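Uncharacterized protein (PDB 4Q6U) is of unknown function but, as a mycobacterial protein built from three sensor domains of GAF-like and PAS-like families, probably takes part in signal sensing. Local coordinates at residues H11-V16 with D104-G109. Residues are numbered along the deposited sequence; the frame is centred on the assembly and turned at random.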
loop_
_atom_site.group_PDB
_atom_site.type_symbol
_atom_site.label_atom_id
_atom_site.label_comp_id
_atom_site.label_asym_id
_atom_site.label_seq_id
_atom_site.Cartn_x
_atom_site.Cartn_y
_atom_site.Cartn_z
ATOM N N HIS B 11 -19.530 -27.681 11.179
ATOM C CA HIS B 11 -19.601 -27.837 12.626
ATOM C C HIS B 11 -19.250 -26.549 13.357
ATOM O O HIS B 11 -19.416 -26.459 14.569
ATOM C CB HIS B 11 -18.670 -28.960 13.089
ATOM N N ASP B 12 -18.752 -25.563 12.616
ATOM C CA ASP B 12 -18.292 -24.311 13.216
ATOM C C ASP B 12 -19.447 -23.391 13.590
ATOM O O ASP B 12 -20.556 -23.526 13.076
ATOM C CB ASP B 12 -17.351 -23.572 12.261
ATOM C CG ASP B 12 -16.037 -24.300 12.050
ATOM O OD1 ASP B 12 -15.165 -24.227 12.942
ATOM O OD2 ASP B 12 -15.874 -24.933 10.986
ATOM N N TRP B 13 -19.176 -22.455 14.497
ATOM C CA TRP B 13 -20.102 -21.372 14.791
ATOM C C TRP B 13 -20.093 -20.382 13.635
ATOM O O TRP B 13 -19.030 -19.988 13.165
ATOM C CB TRP B 13 -19.713 -20.645 16.080
ATOM C CG TRP B 13 -20.008 -21.377 17.336
ATOM C CD1 TRP B 13 -19.177 -22.220 18.016
ATOM C CD2 TRP B 13 -21.227 -21.317 18.088
ATOM N NE1 TRP B 13 -19.808 -22.696 19.145
ATOM C CE2 TRP B 13 -21.068 -22.158 19.207
ATOM C CE3 TRP B 13 -22.438 -20.639 17.914
ATOM C CZ2 TRP B 13 -22.081 -22.339 20.153
ATOM C CZ3 TRP B 13 -23.442 -20.820 18.856
ATOM C CH2 TRP B 13 -23.253 -21.657 19.962
ATOM N N LEU B 14 -21.269 -19.974 13.182
ATOM C CA LEU B 14 -21.367 -18.911 12.187
ATOM C C LEU B 14 -21.647 -17.569 12.859
ATOM O O LEU B 14 -22.630 -17.446 13.587
ATOM C CB LEU B 14 -22.479 -19.217 11.182
ATOM C CG LEU B 14 -22.290 -20.445 10.307
ATOM C CD1 LEU B 14 -23.440 -20.549 9.328
ATOM C CD2 LEU B 14 -20.949 -20.340 9.584
ATOM N N LEU B 15 -20.812 -16.561 12.610
ATOM C CA LEU B 15 -21.126 -15.224 13.097
ATOM C C LEU B 15 -21.898 -14.457 12.028
ATOM O O LEU B 15 -21.416 -14.242 10.918
ATOM C CB LEU B 15 -19.869 -14.465 13.502
ATOM C CG LEU B 15 -20.087 -13.070 14.105
ATOM C CD1 LEU B 15 -20.769 -13.150 15.461
ATOM C CD2 LEU B 15 -18.766 -12.328 14.232
ATOM N N VAL B 16 -23.112 -14.056 12.379
ATOM C CA VAL B 16 -24.003 -13.374 11.456
ATOM C C VAL B 16 -24.245 -11.928 11.883
ATOM O O VAL B 16 -24.699 -11.680 12.985
ATOM C CB VAL B 16 -25.354 -14.109 11.358
ATOM C CG1 VAL B 16 -26.385 -13.248 10.656
ATOM C CG2 VAL B 16 -25.171 -15.444 10.648
ATOM N N ASP B 104 -15.948 -24.975 20.968
ATOM C CA ASP B 104 -15.726 -23.738 21.707
ATOM C C ASP B 104 -16.188 -22.559 20.855
ATOM O O ASP B 104 -15.990 -22.543 19.641
ATOM C CB ASP B 104 -14.252 -23.591 22.098
ATOM C CG ASP B 104 -13.798 -24.658 23.086
ATOM O OD1 ASP B 104 -14.649 -25.186 23.835
ATOM O OD2 ASP B 104 -12.586 -24.959 23.119
ATOM N N ARG B 105 -16.840 -21.594 21.487
ATOM C CA ARG B 105 -17.413 -20.477 20.757
ATOM C C ARG B 105 -16.468 -19.284 20.773
ATOM O O ARG B 105 -16.106 -18.794 21.845
ATOM C CB ARG B 105 -18.775 -20.085 21.347
ATOM C CG ARG B 105 -19.506 -19.030 20.540
ATOM C CD ARG B 105 -20.907 -18.784 21.060
ATOM N NE ARG B 105 -20.912 -18.353 22.456
ATOM C CZ ARG B 105 -20.745 -17.097 22.850
ATOM N NH1 ARG B 105 -20.551 -16.134 21.953
ATOM N NH2 ARG B 105 -20.766 -16.807 24.144
ATOM N N PRO B 106 -16.060 -18.815 19.583
ATOM C CA PRO B 106 -15.222 -17.612 19.527
ATOM C C PRO B 106 -16.000 -16.430 20.075
ATOM O O PRO B 106 -17.147 -16.240 19.669
ATOM C CB PRO B 106 -14.929 -17.435 18.032
ATOM C CG PRO B 106 -15.289 -18.744 17.387
ATOM C CD PRO B 106 -16.388 -19.325 18.240
ATOM N N ILE B 107 -15.415 -15.663 20.988
ATOM C CA ILE B 107 -16.161 -14.567 21.595
ATOM C C ILE B 107 -16.132 -13.329 20.709
ATOM O O ILE B 107 -15.070 -12.737 20.482
ATOM C CB ILE B 107 -15.630 -14.194 22.988
ATOM C CG1 ILE B 107 -15.389 -15.440 23.839
ATOM C CG2 ILE B 107 -16.621 -13.264 23.689
ATOM C CD1 ILE B 107 -16.615 -16.303 24.039
ATOM N N PRO B 108 -17.306 -12.930 20.196
ATOM C CA PRO B 108 -17.412 -11.712 19.393
ATOM C C PRO B 108 -17.431 -10.486 20.295
ATOM O O PRO B 108 -17.903 -10.581 21.424
ATOM C CB PRO B 108 -18.746 -11.890 18.645
ATOM C CG PRO B 108 -19.323 -13.211 19.125
ATOM C CD PRO B 108 -18.625 -13.545 20.401
ATOM N N GLY B 109 -16.916 -9.360 19.805
ATOM C CA GLY B 109 -16.822 -8.157 20.599
ATOM C C GLY B 109 -17.494 -6.991 19.902
ATOM O O GLY B 109 -16.966 -6.459 18.925
#
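Arg105 lays its aliphatic chain across one face of the Trp13 indole. CG of Trp13 stands anti to its own carbonyl carbon, beside the backbone N, and the ring turns that face to the linker. CG of Arg105 is anti to the backbone N (chi1 -173°) and the next torsion is extended too, so CB, CG and CD run along the indole. Arg105 CB lies 3.6 Å from Trp13 NE1. Arg105 CD sits almost straight above the centre of the six-membered ring of Trp13, 3.6 Å from the centroid, and makes a CH-pi contact. The chain then bends at chi3 (59°), and the guanidinium plane is steeply turned from the indole, by 75°. The aliphatic part of Arg105, not its guanidinium, therefore covers the ring. Arg105 NH1 is hydrogen-bonded to Gln92 OE1, and Gln92 NE2 also bonds Pro106 O. Trp13 NE1 bonds Pro103 O, which further fixes the ring against the linker. Pro106 CD comes obliquely to the pyrrole side of the indole, 4.0 Å from Trp13 CD1. Further along, Leu15 reaches out with CG anti to its backbone N, and its CD1 touches Pro108 CG at 3.9 Å. No hydrogen bond joins 11-16 to 104-109, so apolar contact carries the pairing. Strand 14-17 lies between strands 24-28 and 88-97 in the antiparallel sheet of the N-terminal GAF-clan domain. The proline-rich segment 104-109 leads into strand 109-114 of the PAS-like middle domain. The arrangement is that of an extended interdomain linker packed on the sheet of the preceding sensor domain.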